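Local coordinates for protein 2',5'-phosphodiesterase 12 (Homo sapiens, PDB 4Z0V) that belongs to the endonuclease/exonuclease/phosphatase family, with a DNase I-like domain joined to an N-terminal E-set domain and a magnesium ion in the model, at residues P292-V304 with D351-L365. Residues are numbered along the deposited sequence; the frame is centred on the assembly and turned at random.
Sequences PKGGYIRLIQMAV and DWASNGEEERCNMSL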
loop_
_atom_site.group_PDB
_atom_site.type_symbol
_atom_site.label_atom_id
_atom_site.label_comp_id
_atom_site.label_asym_id
_atom_site.label_seq_id
_atom_site.Cartn_x
_atom_site.Cartn_y
_atom_site.Cartn_z
ATOM N N PRO A 292 12.373 -15.037 10.514
ATOM C CA PRO A 292 13.409 -14.356 11.318
ATOM C C PRO A 292 14.831 -14.813 11.011
ATOM O O PRO A 292 15.753 -13.994 11.093
ATOM C CB PRO A 292 13.040 -14.715 12.771
ATOM C CG PRO A 292 11.622 -15.061 12.731
ATOM C CD PRO A 292 11.345 -15.656 11.380
ATOM N N LYS A 293 15.017 -16.081 10.599
ATOM C CA LYS A 293 16.347 -16.605 10.283
ATOM C C LYS A 293 16.720 -16.428 8.783
ATOM O O LYS A 293 17.780 -16.901 8.347
ATOM C CB LYS A 293 16.449 -18.108 10.668
ATOM C CG LYS A 293 16.061 -18.443 12.119
ATOM C CD LYS A 293 17.126 -18.029 13.129
ATOM C CE LYS A 293 16.639 -18.183 14.549
ATOM N NZ LYS A 293 17.105 -17.063 15.410
ATOM N N GLY A 294 15.880 -15.716 8.036
ATOM C CA GLY A 294 16.079 -15.515 6.601
ATOM C C GLY A 294 16.910 -14.326 6.175
ATOM O O GLY A 294 16.727 -13.841 5.060
ATOM N N GLY A 295 17.830 -13.865 7.036
ATOM C CA GLY A 295 18.690 -12.720 6.730
ATOM C C GLY A 295 19.445 -12.862 5.417
ATOM O O GLY A 295 19.491 -11.910 4.620
ATOM N N TYR A 296 20.034 -14.065 5.152
ATOM C CA TYR A 296 20.805 -14.234 3.910
ATOM C C TYR A 296 19.872 -14.202 2.694
ATOM O O TYR A 296 20.285 -13.783 1.619
ATOM C CB TYR A 296 21.667 -15.525 3.905
ATOM C CG TYR A 296 20.909 -16.817 3.666
ATOM C CD1 TYR A 296 20.673 -17.283 2.375
ATOM C CD2 TYR A 296 20.486 -17.607 4.729
ATOM C CE1 TYR A 296 19.995 -18.480 2.149
ATOM C CE2 TYR A 296 19.794 -18.800 4.515
ATOM C CZ TYR A 296 19.558 -19.236 3.223
ATOM O OH TYR A 296 18.898 -20.424 3.011
ATOM N N ILE A 297 18.643 -14.701 2.864
ATOM C CA ILE A 297 17.654 -14.740 1.769
ATOM C C ILE A 297 17.292 -13.303 1.386
ATOM O O ILE A 297 17.262 -12.985 0.203
ATOM C CB ILE A 297 16.416 -15.569 2.149
ATOM C CG1 ILE A 297 16.802 -17.073 2.259
ATOM C CG2 ILE A 297 15.273 -15.366 1.105
ATOM C CD1 ILE A 297 15.805 -17.948 2.912
ATOM N N ARG A 298 17.049 -12.440 2.392
ATOM C CA ARG A 298 16.681 -11.045 2.163
ATOM C C ARG A 298 17.836 -10.283 1.502
ATOM O O ARG A 298 17.593 -9.445 0.631
ATOM C CB ARG A 298 16.231 -10.401 3.481
ATOM C CG ARG A 298 14.862 -10.962 3.901
ATOM C CD ARG A 298 14.335 -10.232 5.123
ATOM N NE ARG A 298 14.990 -10.682 6.358
ATOM C CZ ARG A 298 14.583 -11.721 7.079
ATOM N NH1 ARG A 298 15.201 -12.033 8.214
ATOM N NH2 ARG A 298 13.556 -12.455 6.674
ATOM N N LEU A 299 19.086 -10.606 1.863
ATOM C CA LEU A 299 20.246 -9.995 1.217
ATOM C C LEU A 299 20.273 -10.340 -0.272
ATOM O O LEU A 299 20.501 -9.455 -1.115
ATOM C CB LEU A 299 21.540 -10.474 1.895
ATOM C CG LEU A 299 22.006 -9.569 3.029
ATOM C CD1 LEU A 299 22.947 -10.327 3.998
ATOM C CD2 LEU A 299 22.725 -8.317 2.451
ATOM N N ILE A 300 20.044 -11.618 -0.597
ATOM C CA ILE A 300 20.103 -12.043 -2.002
ATOM C C ILE A 300 18.911 -11.444 -2.747
ATOM O O ILE A 300 19.089 -10.937 -3.859
ATOM C CB ILE A 300 20.233 -13.575 -2.162
ATOM C CG1 ILE A 300 21.652 -14.030 -1.683
ATOM C CG2 ILE A 300 20.013 -14.011 -3.631
ATOM C CD1 ILE A 300 21.675 -15.369 -1.194
ATOM N N GLN A 301 17.726 -11.428 -2.116
ATOM C CA GLN A 301 16.552 -10.816 -2.774
ATOM C C GLN A 301 16.792 -9.318 -3.055
ATOM O O GLN A 301 16.505 -8.838 -4.168
ATOM C CB GLN A 301 15.283 -11.010 -1.936
ATOM C CG GLN A 301 14.836 -12.444 -1.872
ATOM C CD GLN A 301 13.521 -12.657 -1.163
ATOM O OE1 GLN A 301 13.174 -11.947 -0.204
ATOM N NE2 GLN A 301 12.840 -13.754 -1.511
ATOM N N MET A 302 17.376 -8.604 -2.079
ATOM C CA MET A 302 17.700 -7.183 -2.231
ATOM C C MET A 302 18.742 -6.977 -3.349
ATOM O O MET A 302 18.604 -6.040 -4.137
ATOM C CB MET A 302 18.181 -6.587 -0.886
ATOM C CG MET A 302 18.582 -5.097 -0.948
ATOM S SD MET A 302 17.303 -3.989 -1.621
ATOM C CE MET A 302 15.986 -4.392 -0.682
ATOM N N ALA A 303 19.749 -7.857 -3.450
ATOM C CA ALA A 303 20.772 -7.752 -4.504
ATOM C C ALA A 303 20.125 -7.905 -5.907
ATOM O O ALA A 303 20.455 -7.140 -6.824
ATOM C CB ALA A 303 21.839 -8.818 -4.292
ATOM N N VAL A 304 19.162 -8.843 -6.041
ATOM C CA VAL A 304 18.409 -9.041 -7.303
ATOM C C VAL A 304 17.586 -7.770 -7.566
ATOM O O VAL A 304 17.558 -7.270 -8.704
ATOM C CB VAL A 304 17.484 -10.288 -7.258
ATOM C CG1 VAL A 304 16.578 -10.368 -8.506
ATOM C CG2 VAL A 304 18.279 -11.584 -7.096
ATOM N N ASP A 351 24.997 -12.296 8.827
ATOM C CA ASP A 351 23.728 -12.677 8.195
ATOM C C ASP A 351 23.931 -13.708 7.069
ATOM O O ASP A 351 22.964 -14.360 6.692
ATOM C CB ASP A 351 22.948 -11.446 7.689
ATOM C CG ASP A 351 22.264 -10.679 8.806
ATOM O OD1 ASP A 351 22.391 -11.096 9.987
ATOM O OD2 ASP A 351 21.552 -9.712 8.506
ATOM N N TRP A 352 25.173 -13.900 6.577
ATOM C CA TRP A 352 25.439 -14.919 5.559
ATOM C C TRP A 352 25.270 -16.338 6.109
ATOM O O TRP A 352 25.207 -17.288 5.327
ATOM C CB TRP A 352 26.818 -14.737 4.932
ATOM C CG TRP A 352 26.914 -13.467 4.136
ATOM C CD1 TRP A 352 27.772 -12.433 4.352
ATOM C CD2 TRP A 352 26.110 -13.093 2.999
ATOM N NE1 TRP A 352 27.578 -11.450 3.409
ATOM C CE2 TRP A 352 26.550 -11.819 2.580
ATOM C CE3 TRP A 352 25.026 -13.691 2.325
ATOM C CZ2 TRP A 352 25.969 -11.142 1.498
ATOM C CZ3 TRP A 352 24.436 -13.010 1.263
ATOM C CH2 TRP A 352 24.900 -11.750 0.868
ATOM N N ALA A 353 25.159 -16.476 7.440
ATOM C CA ALA A 353 24.909 -17.773 8.079
ATOM C C ALA A 353 23.716 -17.629 9.036
ATOM O O ALA A 353 23.674 -18.275 10.084
ATOM C CB ALA A 353 26.166 -18.260 8.805
ATOM N N SER A 354 22.704 -16.798 8.636
ATOM C CA SER A 354 21.512 -16.496 9.442
ATOM C C SER A 354 20.662 -17.732 9.782
ATOM O O SER A 354 19.954 -17.705 10.790
ATOM C CB SER A 354 20.636 -15.455 8.750
ATOM O OG SER A 354 20.172 -15.936 7.499
ATOM N N ASN A 355 20.697 -18.779 8.954
ATOM C CA ASN A 355 19.923 -20.002 9.215
ATOM C C ASN A 355 20.818 -21.254 9.454
ATOM O O ASN A 355 20.382 -22.381 9.224
ATOM C CB ASN A 355 18.930 -20.285 8.087
ATOM C CG ASN A 355 17.785 -21.183 8.532
ATOM O OD1 ASN A 355 17.418 -21.228 9.710
ATOM N ND2 ASN A 355 17.231 -21.953 7.611
ATOM N N GLY A 356 22.039 -21.049 9.922
ATOM C CA GLY A 356 22.953 -22.156 10.198
ATOM C C GLY A 356 23.981 -22.405 9.110
ATOM O O GLY A 356 23.963 -21.751 8.058
ATOM N N GLU A 357 24.884 -23.374 9.364
ATOM C CA GLU A 357 25.985 -23.722 8.467
ATOM C C GLU A 357 25.555 -24.356 7.164
ATOM O O GLU A 357 26.204 -24.115 6.155
ATOM C CB GLU A 357 26.972 -24.696 9.156
ATOM C CG GLU A 357 27.807 -24.061 10.244
ATOM C CD GLU A 357 28.689 -22.917 9.783
ATOM O OE1 GLU A 357 29.729 -23.178 9.137
ATOM O OE2 GLU A 357 28.322 -21.753 10.055
ATOM N N GLU A 358 24.525 -25.206 7.171
ATOM C CA GLU A 358 24.115 -25.900 5.954
ATOM C C GLU A 358 23.781 -24.905 4.820
ATOM O O GLU A 358 24.193 -25.129 3.679
ATOM C CB GLU A 358 22.919 -26.826 6.225
ATOM N N GLU A 359 23.139 -23.774 5.176
ATOM C CA GLU A 359 22.660 -22.725 4.258
ATOM C C GLU A 359 23.538 -21.455 4.281
ATOM O O GLU A 359 23.113 -20.397 3.804
ATOM C CB GLU A 359 21.199 -22.379 4.597
ATOM C CG GLU A 359 20.222 -23.501 4.272
ATOM C CD GLU A 359 18.806 -23.358 4.801
ATOM O OE1 GLU A 359 18.325 -22.212 4.991
ATOM O OE2 GLU A 359 18.155 -24.413 4.982
ATOM N N ARG A 360 24.773 -21.579 4.792
ATOM C CA ARG A 360 25.793 -20.527 4.834
ATOM C C ARG A 360 26.134 -20.125 3.388
ATOM O O ARG A 360 26.274 -21.021 2.548
ATOM C CB ARG A 360 27.018 -21.087 5.571
ATOM C CG ARG A 360 28.167 -20.143 5.828
ATOM C CD ARG A 360 29.062 -20.737 6.908
ATOM N NE ARG A 360 30.375 -20.096 6.996
ATOM C CZ ARG A 360 30.651 -19.037 7.753
ATOM N NH1 ARG A 360 29.698 -18.460 8.474
ATOM N NH2 ARG A 360 31.879 -18.534 7.777
ATOM N N CYS A 361 26.222 -18.804 3.081
ATOM C CA CYS A 361 26.501 -18.348 1.708
ATOM C C CYS A 361 27.266 -17.022 1.677
ATOM O O CYS A 361 26.870 -16.089 0.959
ATOM C CB CYS A 361 25.218 -18.264 0.889
ATOM S SG CYS A 361 23.960 -17.182 1.609
ATOM N N ASN A 362 28.416 -16.981 2.406
ATOM C CA ASN A 362 29.304 -15.831 2.501
ATOM C C ASN A 362 29.694 -15.315 1.146
ATOM O O ASN A 362 30.253 -16.043 0.318
ATOM C CB ASN A 362 30.559 -16.176 3.308
ATOM C CG ASN A 362 30.227 -16.502 4.729
ATOM O OD1 ASN A 362 29.688 -17.567 5.035
ATOM N ND2 ASN A 362 30.382 -15.530 5.593
ATOM N N MET A 363 29.397 -14.032 0.918
ATOM C CA MET A 363 29.747 -13.371 -0.337
ATOM C C MET A 363 29.785 -11.882 -0.108
ATOM O O MET A 363 29.214 -11.374 0.863
ATOM C CB MET A 363 28.793 -13.761 -1.494
ATOM C CG MET A 363 27.362 -13.320 -1.288
ATOM S SD MET A 363 26.236 -13.716 -2.646
ATOM C CE MET A 363 26.083 -15.498 -2.475
ATOM N N SER A 364 30.507 -11.199 -0.987
ATOM C CA SER A 364 30.652 -9.755 -0.996
ATOM C C SER A 364 29.665 -9.198 -2.018
ATOM O O SER A 364 29.570 -9.737 -3.120
ATOM C CB SER A 364 32.085 -9.382 -1.366
ATOM O OG SER A 364 32.298 -7.987 -1.212
ATOM N N LEU A 365 28.911 -8.162 -1.658
ATOM C CA LEU A 365 27.960 -7.527 -2.591
ATOM C C LEU A 365 28.189 -6.047 -2.618
ATOM O O LEU A 365 28.496 -5.475 -1.583
ATOM C CB LEU A 365 26.486 -7.786 -2.210
ATOM C CG LEU A 365 25.978 -9.232 -2.079
ATOM C CD1 LEU A 365 24.543 -9.225 -1.599
ATOM C CD2 LEU A 365 26.094 -9.997 -3.384
HETATM O O HOH W 1 19.862 -9.531 6.184
#
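The ring of Y296, in the first turn of helix 295-316, is wedged into the curled segment 351-365. Its chi1 of 76° sets CG between the backbone N and the carbonyl carbon, aiming the phenol at E359. Y296 OH donates to E359 OE1 at 2.7 Å, arriving above the carboxylate plane; N355 ND2 reaches the same oxygen from the opposite face at 2.9 Å, so two donors grip it and fix the carboxylate against the ring edge. The E359 carbonyl O lies over the centre of one ring face, I297 CG1 lies toward the rim of the opposite face, and C361 SG approaches obliquely, 4.2 Å from the ring centroid. S354 OG ties the start of the helix to the loop: it donates to K293 O (2.7 Å), from above the carbonyl plane, and accepts from Y296 N (3.0 Å, N-H...O angle 160°), a first-turn amide. Close backbone approach at G295 brings D351 and S354 right up to the helix start.

Farther along, packing is apolar. L299 CD1 sits over the six-membered ring of W352, 3.9 Å from its centroid and 8° off the normal, a CH-pi contact, while I300 CG1 meets the ring edge. A303 CB touches L365 CD1 at 3.8 Å. By contrast, the margin at K293 and N355 is exposed: K293 lays its CB against N355 OD1, but the lysine chain then leads away from the loop. One water bridges G295 O and D351 OD2, which also accepts from G335 N.

Within the DNase I-like domain, the loop joins strands 344-345 and 365-366 and lies along the start of helix 295-316. Helix 253-261 packs on Y296 and C361, helix 243-248 on A303 and L365, and helix 335-342 on M302 and L365.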